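Local coordinates for uncharacterized DUF364 family protein (Pyrococcus horikoshii, PDB 3NPG) that is of unknown function but belongs to the DUF364 family, whose members are putative heavy-metal chelation proteins with a Rossmann-like domain, at residues K135-L147 against T152-V165. Sequence-based numbering, arbitrary orientation.
Sequences KYEVYVFERNMKL and TYSDTLEYHILPEV
Phe141 and Tyr153 sit side by side where the short edge strand 152-153 runs parallel to strand 137-141 at the margin of the mixed Rossmann-like sheet. Two backbone bonds hold the pair: Tyr153 N donates to Val140 O at 2.6 Å, and Glu142 N to Tyr153 O at 3.2 Å. The chain then leaves the sheet and folds back as helix 158-161 across the face that carries Tyr139, Phe141 and Tyr153.

Phe141 is buried and makes the broadest contact with the other segment. With CG anti to the carbonyl carbon (chi1 -53°), its ring lies against helix 158-161, with Glu158 CG over one face, 3.9 Å from the ring centroid, a CH-pi contact. Ile161 comes instead to the ring's edge, CD1 standing 3.7 Å from Phe141 CE1. Ile161 CG2 also meets the Phe141 edge, at CZ, and at the same time lies over a face of the Tyr139 ring, displaced toward its rim. Tyr153 completes an aromatic cluster: its CE2 is 3.6 Å from Tyr139 CD2, the two ring planes inclined at 37°, and its CB meets Phe141 CD1. On the reverse face of the sheet, Val140 CG1 packs on Thr152 CG2.

At the far end Asp155 approaches the edge of the Arg143 guanidinium, NH1 to OD1 3.4 Å, a weak salt bridge with the two planes 73° apart. The strongest partner of Arg143 is Asp155 of the second subunit, met through NH2, while its NE pairs with Glu54 of the same chain; Arg143 of the second subunit returns the bridge to this Asp155.

Chemically, then, the contact divides in two: an apolar and aromatic layer seats the helix on the sheet edge, while the reciprocal Arg143-Asp155 bridges carry a charge network across the subunit interface, where neighbouring opposite charges would probably keep both residues ionised.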
ATOM      1  N   LYS A 135     -13.096  24.324 -15.271  1.00 42.62           N
ATOM      2  CA  LYS A 135     -14.380  24.706 -15.869  1.00 41.85           C
ATOM      3  C   LYS A 135     -15.583  23.985 -15.230  1.00 44.02           C
ATOM      4  O   LYS A 135     -16.718  24.452 -15.369  1.00 44.34           O
ATOM      5  CB  LYS A 135     -14.359  24.481 -17.389  1.00 44.01           C
ATOM      6  N   TYR A 136     -15.341  22.844 -14.543  1.00 38.21           N
ATOM      7  CA  TYR A 136     -16.424  22.047 -13.948  1.00 37.02           C
ATOM      8  C   TYR A 136     -16.143  21.696 -12.480  1.00 39.81           C
ATOM      9  O   TYR A 136     -15.002  21.788 -12.026  1.00 38.81           O
ATOM     10  CB  TYR A 136     -16.648  20.755 -14.756  1.00 37.28           C
ATOM     11  CG  TYR A 136     -16.897  20.979 -16.234  1.00 38.69           C
ATOM     12  CD1 TYR A 136     -18.179  21.200 -16.719  1.00 40.95           C
ATOM     13  CD2 TYR A 136     -15.859  20.882 -17.158  1.00 38.90           C
ATOM     14  CE1 TYR A 136     -18.418  21.382 -18.079  1.00 41.72           C
ATOM     15  CE2 TYR A 136     -16.084  21.064 -18.520  1.00 39.84           C
ATOM     16  CZ  TYR A 136     -17.366  21.319 -18.977  1.00 48.88           C
ATOM     17  OH  TYR A 136     -17.598  21.494 -20.321  1.00 52.73           O
ATOM     18  N   GLU A 137     -17.186  21.256 -11.751  1.00 36.24           N
ATOM     19  CA  GLU A 137     -17.047  20.777 -10.376  1.00 35.88           C
ATOM     20  C   GLU A 137     -16.630  19.302 -10.438  1.00 38.29           C
ATOM     21  O   GLU A 137     -17.425  18.453 -10.843  1.00 37.24           O
ATOM     22  CB  GLU A 137     -18.379  20.944  -9.620  1.00 37.95           C
ATOM     23  CG  GLU A 137     -18.284  20.717  -8.123  1.00 48.45           C
ATOM     24  CD  GLU A 137     -19.593  20.921  -7.378  1.00 70.00           C
ATOM     25  OE1 GLU A 137     -20.285  21.933  -7.646  1.00 65.21           O
ATOM     26  OE2 GLU A 137     -19.927  20.068  -6.525  1.00 61.31           O
ATOM     27  N   VAL A 138     -15.354  19.019 -10.154  1.00 34.53           N
ATOM     28  CA  VAL A 138     -14.792  17.682 -10.343  1.00 33.30           C
ATOM     29  C   VAL A 138     -14.574  16.929  -9.016  1.00 37.19           C
ATOM     30  O   VAL A 138     -14.143  17.525  -8.025  1.00 37.36           O
ATOM     31  CB  VAL A 138     -13.493  17.740 -11.206  1.00 36.50           C
ATOM     32  CG1 VAL A 138     -12.878  16.359 -11.375  1.00 35.64           C
ATOM     33  CG2 VAL A 138     -13.769  18.375 -12.569  1.00 36.33           C
ATOM     34  N   TYR A 139     -14.876  15.606  -9.012  1.00 32.74           N
ATOM     35  CA  TYR A 139     -14.640  14.712  -7.874  1.00 32.00           C
ATOM     36  C   TYR A 139     -13.798  13.536  -8.349  1.00 34.71           C
ATOM     37  O   TYR A 139     -14.282  12.709  -9.127  1.00 33.71           O
ATOM     38  CB  TYR A 139     -15.975  14.209  -7.282  1.00 33.25           C
ATOM     39  CG  TYR A 139     -16.794  15.296  -6.621  1.00 35.28           C
ATOM     40  CD1 TYR A 139     -17.697  16.063  -7.354  1.00 37.12           C
ATOM     41  CD2 TYR A 139     -16.690  15.540  -5.259  1.00 36.89           C
ATOM     42  CE1 TYR A 139     -18.444  17.073  -6.753  1.00 38.58           C
ATOM     43  CE2 TYR A 139     -17.439  16.541  -4.643  1.00 38.84           C
ATOM     44  CZ  TYR A 139     -18.315  17.308  -5.395  1.00 47.83           C
ATOM     45  OH  TYR A 139     -19.056  18.297  -4.790  1.00 52.53           O
ATOM     46  N   VAL A 140     -12.507  13.503  -7.956  1.00 30.94           N
ATOM     47  CA  VAL A 140     -11.578  12.451  -8.402  1.00 29.62           C
ATOM     48  C   VAL A 140     -11.489  11.323  -7.372  1.00 32.71           C
ATOM     49  O   VAL A 140     -11.293  11.587  -6.187  1.00 32.91           O
ATOM     50  CB  VAL A 140     -10.170  13.022  -8.763  1.00 33.07           C
ATOM     51  CG1 VAL A 140      -9.321  11.972  -9.476  1.00 32.26           C
ATOM     52  CG2 VAL A 140     -10.291  14.276  -9.617  1.00 32.81           C
ATOM     53  N   PHE A 141     -11.637  10.064  -7.828  1.00 28.31           N
ATOM     54  CA  PHE A 141     -11.568   8.890  -6.952  1.00 27.78           C
ATOM     55  C   PHE A 141     -10.437   7.977  -7.374  1.00 29.72           C
ATOM     56  O   PHE A 141     -10.382   7.564  -8.534  1.00 28.42           O
ATOM     57  CB  PHE A 141     -12.903   8.124  -6.960  1.00 29.51           C
ATOM     58  CG  PHE A 141     -14.106   8.979  -6.648  1.00 32.05           C
ATOM     59  CD1 PHE A 141     -14.485   9.221  -5.331  1.00 36.19           C
ATOM     60  CD2 PHE A 141     -14.867   9.537  -7.669  1.00 34.47           C
ATOM     61  CE1 PHE A 141     -15.592  10.020  -5.043  1.00 37.65           C
ATOM     62  CE2 PHE A 141     -15.970  10.342  -7.378  1.00 38.36           C
ATOM     63  CZ  PHE A 141     -16.327  10.576  -6.067  1.00 37.12           C
ATOM     64  N   GLU A 142      -9.528   7.660  -6.450  1.00 26.22           N
ATOM     65  CA  GLU A 142      -8.407   6.778  -6.754  1.00 26.06           C
ATOM     66  C   GLU A 142      -8.274   5.656  -5.723  1.00 30.25           C
ATOM     67  O   GLU A 142      -8.324   5.905  -4.516  1.00 29.89           O
ATOM     68  CB  GLU A 142      -7.091   7.578  -6.895  1.00 27.55           C
ATOM     69  CG  GLU A 142      -5.893   6.736  -7.328  1.00 37.52           C
ATOM     70  CD  GLU A 142      -6.076   5.952  -8.617  1.00 52.98           C
ATOM     71  OE1 GLU A 142      -6.178   6.585  -9.690  1.00 36.41           O
ATOM     72  OE2 GLU A 142      -6.060   4.701  -8.557  1.00 47.92           O
ATOM     73  N   ARG A 143      -8.124   4.423  -6.206  1.00 27.09           N
ATOM     74  CA  ARG A 143      -7.995   3.244  -5.363  1.00 27.73           C
ATOM     75  C   ARG A 143      -6.501   2.947  -5.046  1.00 35.31           C
ATOM     76  O   ARG A 143      -6.177   2.578  -3.917  1.00 35.67           O
ATOM     77  CB  ARG A 143      -8.664   2.039  -6.050  1.00 24.79           C
ATOM     78  CG  ARG A 143      -8.785   0.826  -5.169  1.00 29.56           C
ATOM     79  CD  ARG A 143      -9.688  -0.218  -5.778  1.00 27.17           C
ATOM     80  NE  ARG A 143      -9.438  -1.537  -5.202  1.00 34.25           N
ATOM     81  CZ  ARG A 143     -10.023  -1.995  -4.100  1.00 53.25           C
ATOM     82  NH1 ARG A 143     -10.935  -1.264  -3.473  1.00 43.35           N
ATOM     83  NH2 ARG A 143      -9.735  -3.205  -3.643  1.00 45.22           N
ATOM     84  N   ASN A 144      -5.601   3.126  -6.048  1.00 33.66           N
ATOM     85  CA  ASN A 144      -4.155   2.904  -5.882  1.00 34.79           C
ATOM     86  C   ASN A 144      -3.502   4.078  -5.135  1.00 42.64           C
ATOM     87  O   ASN A 144      -3.667   5.230  -5.538  1.00 42.49           O
ATOM     88  CB  ASN A 144      -3.481   2.692  -7.252  1.00 34.20           C
ATOM     89  CG  ASN A 144      -1.991   2.405  -7.185  1.00 60.77           C
ATOM     90  OD1 ASN A 144      -1.455   1.930  -6.169  1.00 55.62           O
ATOM     91  ND2 ASN A 144      -1.299   2.645  -8.285  1.00 54.62           N
HETATM   92  N   MSE A 145      -2.751   3.783  -4.052  1.00 42.23           N
HETATM   93  CA  MSE A 145      -2.104   4.827  -3.234  1.00 43.72           C
HETATM   94  C   MSE A 145      -1.000   5.578  -3.987  1.00 47.63           C
HETATM   95  O   MSE A 145      -0.721   6.733  -3.672  1.00 47.46           O
HETATM   96  CB  MSE A 145      -1.561   4.244  -1.917  1.00 47.44           C
HETATM   97  CG  MSE A 145      -2.661   3.841  -0.928  1.00 55.63           C
HETATM   98 SE   MSE A 145      -3.885   5.315  -0.460  0.75 64.69          SE
HETATM   99  CE  MSE A 145      -3.021   5.893   1.194  1.00 62.58           C
ATOM    100  N   LYS A 146      -0.382   4.930  -4.989  1.00 44.06           N
ATOM    101  CA  LYS A 146       0.688   5.550  -5.782  1.00 44.26           C
ATOM    102  C   LYS A 146       0.166   6.769  -6.586  1.00 47.89           C
ATOM    103  O   LYS A 146       0.860   7.786  -6.689  1.00 47.39           O
ATOM    104  CB  LYS A 146       1.320   4.516  -6.730  1.00 46.45           C
ATOM    105  CG  LYS A 146       2.728   4.889  -7.173  1.00 57.83           C
ATOM    106  N   LEU A 147      -1.065   6.659  -7.136  1.00 44.12           N
ATOM    107  CA  LEU A 147      -1.686   7.709  -7.953  1.00 43.51           C
ATOM    108  C   LEU A 147      -2.606   8.613  -7.096  1.00 49.20           C
ATOM    109  O   LEU A 147      -3.507   9.257  -7.624  1.00 48.43           O
ATOM    110  CB  LEU A 147      -2.490   7.070  -9.115  1.00 42.42           C
ATOM    111  CG  LEU A 147      -1.736   6.038  -9.972  1.00 45.81           C
ATOM    112  CD1 LEU A 147      -2.695   5.169 -10.731  1.00 45.14           C
ATOM    113  CD2 LEU A 147      -0.754   6.711 -10.923  1.00 47.47           C
ATOM    114  N   THR A 152      -7.858  13.800  -4.297  1.00 38.77           N
ATOM    115  CA  THR A 152      -8.510  12.552  -4.692  1.00 37.27           C
ATOM    116  C   THR A 152      -9.243  11.925  -3.502  1.00 39.42           C
ATOM    117  O   THR A 152      -8.681  11.833  -2.409  1.00 39.58           O
ATOM    118  CB  THR A 152      -7.499  11.577  -5.337  1.00 45.17           C
ATOM    119  OG1 THR A 152      -6.470  11.284  -4.401  1.00 47.93           O
ATOM    120  CG2 THR A 152      -6.895  12.122  -6.620  1.00 42.59           C
ATOM    121  N   TYR A 153     -10.512  11.526  -3.710  1.00 34.39           N
ATOM    122  CA  TYR A 153     -11.332  10.887  -2.673  1.00 33.82           C
ATOM    123  C   TYR A 153     -11.125   9.375  -2.684  1.00 36.35           C
ATOM    124  O   TYR A 153     -10.714   8.817  -3.699  1.00 35.65           O
ATOM    125  CB  TYR A 153     -12.825  11.208  -2.893  1.00 34.79           C
ATOM    126  CG  TYR A 153     -13.155  12.677  -2.788  1.00 37.22           C
ATOM    127  CD1 TYR A 153     -13.552  13.237  -1.579  1.00 40.32           C
ATOM    128  CD2 TYR A 153     -13.109  13.504  -3.906  1.00 37.77           C
ATOM    129  CE1 TYR A 153     -13.855  14.593  -1.474  1.00 42.20           C
ATOM    130  CE2 TYR A 153     -13.411  14.861  -3.815  1.00 39.36           C
ATOM    131  CZ  TYR A 153     -13.780  15.404  -2.594  1.00 49.12           C
ATOM    132  OH  TYR A 153     -14.082  16.741  -2.496  1.00 51.91           O
ATOM    133  N   SER A 154     -11.448   8.705  -1.570  1.00 32.62           N
ATOM    134  CA  SER A 154     -11.382   7.246  -1.489  1.00 32.10           C
ATOM    135  C   SER A 154     -12.481   6.644  -2.374  1.00 37.04           C
ATOM    136  O   SER A 154     -13.545   7.257  -2.532  1.00 36.76           O
ATOM    137  CB  SER A 154     -11.560   6.788  -0.045  1.00 35.53           C
ATOM    138  OG  SER A 154     -11.535   5.376   0.062  1.00 43.81           O
ATOM    139  N   ASP A 155     -12.228   5.457  -2.967  1.00 33.80           N
ATOM    140  CA  ASP A 155     -13.213   4.822  -3.850  1.00 33.34           C
ATOM    141  C   ASP A 155     -14.482   4.375  -3.088  1.00 36.60           C
ATOM    142  O   ASP A 155     -15.500   4.071  -3.714  1.00 35.92           O
ATOM    143  CB  ASP A 155     -12.589   3.660  -4.638  1.00 35.19           C
ATOM    144  CG  ASP A 155     -12.172   2.481  -3.782  1.00 49.87           C
ATOM    145  OD1 ASP A 155     -12.925   1.484  -3.741  1.00 51.32           O
ATOM    146  OD2 ASP A 155     -11.062   2.520  -3.229  1.00 57.71           O
ATOM    147  N   THR A 156     -14.435   4.400  -1.734  1.00 33.24           N
ATOM    148  CA  THR A 156     -15.591   4.050  -0.893  1.00 33.27           C
ATOM    149  C   THR A 156     -16.663   5.155  -0.938  1.00 36.03           C
ATOM    150  O   THR A 156     -17.824   4.907  -0.597  1.00 35.16           O
ATOM    151  CB  THR A 156     -15.144   3.746   0.554  1.00 40.22           C
ATOM    152  OG1 THR A 156     -14.557   4.915   1.121  1.00 38.67           O
ATOM    153  CG2 THR A 156     -14.171   2.583   0.629  1.00 38.87           C
ATOM    154  N   LEU A 157     -16.266   6.373  -1.378  1.00 32.12           N
ATOM    155  CA  LEU A 157     -17.169   7.521  -1.470  1.00 31.65           C
ATOM    156  C   LEU A 157     -17.855   7.603  -2.839  1.00 34.19           C
ATOM    157  O   LEU A 157     -18.753   8.429  -3.023  1.00 34.54           O
ATOM    158  CB  LEU A 157     -16.420   8.837  -1.159  1.00 31.71           C
ATOM    159  CG  LEU A 157     -15.801   8.946   0.249  1.00 36.86           C
ATOM    160  CD1 LEU A 157     -14.940  10.185   0.371  1.00 37.08           C
ATOM    161  CD2 LEU A 157     -16.882   8.931   1.333  1.00 39.64           C
ATOM    162  N   GLU A 158     -17.449   6.729  -3.797  1.00 28.63           N
ATOM    163  CA  GLU A 158     -18.065   6.674  -5.130  1.00 27.24           C
ATOM    164  C   GLU A 158     -19.543   6.356  -5.007  1.00 32.32           C
ATOM    165  O   GLU A 158     -20.377   7.061  -5.576  1.00 33.15           O
ATOM    166  CB  GLU A 158     -17.378   5.615  -6.009  1.00 27.53           C
ATOM    167  CG  GLU A 158     -15.961   5.973  -6.420  1.00 33.69           C
ATOM    168  CD  GLU A 158     -15.224   4.880  -7.172  1.00 45.44           C
ATOM    169  OE1 GLU A 158     -15.862   3.866  -7.526  1.00 36.35           O
ATOM    170  OE2 GLU A 158     -14.008   5.042  -7.410  1.00 43.40           O
ATOM    171  N   TYR A 159     -19.876   5.335  -4.189  1.00 28.34           N
ATOM    172  CA  TYR A 159     -21.252   4.879  -3.957  1.00 28.12           C
ATOM    173  C   TYR A 159     -22.194   6.039  -3.565  1.00 33.24           C
ATOM    174  O   TYR A 159     -23.371   6.022  -3.925  1.00 32.81           O
ATOM    175  CB  TYR A 159     -21.268   3.780  -2.873  1.00 28.71           C
ATOM    176  CG  TYR A 159     -22.596   3.068  -2.741  1.00 29.80           C
ATOM    177  CD1 TYR A 159     -22.874   1.926  -3.485  1.00 31.48           C
ATOM    178  CD2 TYR A 159     -23.555   3.503  -1.831  1.00 30.96           C
ATOM    179  CE1 TYR A 159     -24.094   1.260  -3.362  1.00 32.23           C
ATOM    180  CE2 TYR A 159     -24.784   2.855  -1.710  1.00 32.40           C
ATOM    181  CZ  TYR A 159     -25.051   1.734  -2.480  1.00 39.30           C
ATOM    182  OH  TYR A 159     -26.258   1.090  -2.364  1.00 40.26           O
ATOM    183  N   HIS A 160     -21.664   7.053  -2.851  1.00 30.45           N
ATOM    184  CA  HIS A 160     -22.468   8.173  -2.363  1.00 30.76           C
ATOM    185  C   HIS A 160     -22.410   9.414  -3.277  1.00 34.12           C
ATOM    186  O   HIS A 160     -23.349  10.208  -3.278  1.00 34.78           O
ATOM    187  CB  HIS A 160     -22.055   8.545  -0.932  1.00 31.96           C
ATOM    188  CG  HIS A 160     -21.944   7.368  -0.013  1.00 35.50           C
ATOM    189  ND1 HIS A 160     -23.065   6.775   0.540  1.00 37.82           N
ATOM    190  CD2 HIS A 160     -20.842   6.711   0.421  1.00 36.91           C
ATOM    191  CE1 HIS A 160     -22.613   5.784   1.292  1.00 37.28           C
ATOM    192  NE2 HIS A 160     -21.282   5.707   1.252  1.00 37.11           N
ATOM    193  N   ILE A 161     -21.300   9.600  -4.027  1.00 29.02           N
ATOM    194  CA  ILE A 161     -21.127  10.794  -4.877  1.00 28.18           C
ATOM    195  C   ILE A 161     -21.614  10.587  -6.331  1.00 31.72           C
ATOM    196  O   ILE A 161     -22.181  11.513  -6.919  1.00 32.05           O
ATOM    197  CB  ILE A 161     -19.673  11.357  -4.791  1.00 30.36           C
ATOM    198  CG1 ILE A 161     -19.344  11.801  -3.338  1.00 30.50           C
ATOM    199  CG2 ILE A 161     -19.457  12.521  -5.793  1.00 30.89           C
ATOM    200  CD1 ILE A 161     -17.882  12.076  -3.071  1.00 34.42           C
ATOM    201  N   LEU A 162     -21.457   9.351  -6.881  1.00 27.24           N
ATOM    202  CA  LEU A 162     -21.901   9.031  -8.254  1.00 26.78           C
ATOM    203  C   LEU A 162     -23.390   9.398  -8.539  1.00 30.69           C
ATOM    204  O   LEU A 162     -23.673   9.928  -9.611  1.00 30.26           O
ATOM    205  CB  LEU A 162     -21.624   7.553  -8.613  1.00 26.55           C
ATOM    206  CG  LEU A 162     -20.149   7.172  -8.829  1.00 30.40           C
ATOM    207  CD1 LEU A 162     -19.982   5.682  -8.865  1.00 30.43           C
ATOM    208  CD2 LEU A 162     -19.596   7.794 -10.098  1.00 31.99           C
ATOM    209  N   PRO A 163     -24.350   9.198  -7.577  1.00 27.70           N
ATOM    210  CA  PRO A 163     -25.751   9.574  -7.862  1.00 28.28           C
ATOM    211  C   PRO A 163     -25.980  11.090  -7.976  1.00 32.80           C
ATOM    212  O   PRO A 163     -27.066  11.512  -8.380  1.00 32.91           O
ATOM    213  CB  PRO A 163     -26.529   8.981  -6.670  1.00 30.54           C
ATOM    214  CG  PRO A 163     -25.594   8.006  -6.034  1.00 34.32           C
ATOM    215  CD  PRO A 163     -24.235   8.546  -6.257  1.00 29.28           C
ATOM    216  N   GLU A 164     -24.958  11.911  -7.625  1.00 29.23           N
ATOM    217  CA  GLU A 164     -25.081  13.377  -7.629  1.00 29.98           C
ATOM    218  C   GLU A 164     -24.419  14.052  -8.854  1.00 34.78           C
ATOM    219  O   GLU A 164     -24.598  15.261  -9.058  1.00 35.49           O
ATOM    220  CB  GLU A 164     -24.517  13.977  -6.322  1.00 31.56           C
ATOM    221  CG  GLU A 164     -25.141  13.414  -5.050  1.00 41.62           C
ATOM    222  CD  GLU A 164     -26.630  13.652  -4.889  1.00 57.32           C
ATOM    223  OE1 GLU A 164     -27.123  14.697  -5.371  1.00 50.31           O
ATOM    224  OE2 GLU A 164     -27.293  12.817  -4.234  1.00 52.23           O
ATOM    225  N   VAL A 165     -23.654  13.281  -9.658  1.00 30.07           N
ATOM    226  CA  VAL A 165     -22.919  13.833 -10.807  1.00 28.92           C
ATOM    227  C   VAL A 165     -23.689  13.702 -12.139  1.00 33.28           C
ATOM    228  O   VAL A 165     -24.475  12.767 -12.318  1.00 32.48           O
ATOM    229  CB  VAL A 165     -21.479  13.268 -10.907  1.00 31.55           C
ATOM    230  CG1 VAL A 165     -20.675  13.612  -9.662  1.00 31.05           C
ATOM    231  CG2 VAL A 165     -21.492  11.760 -11.148  1.00 30.93           C
TER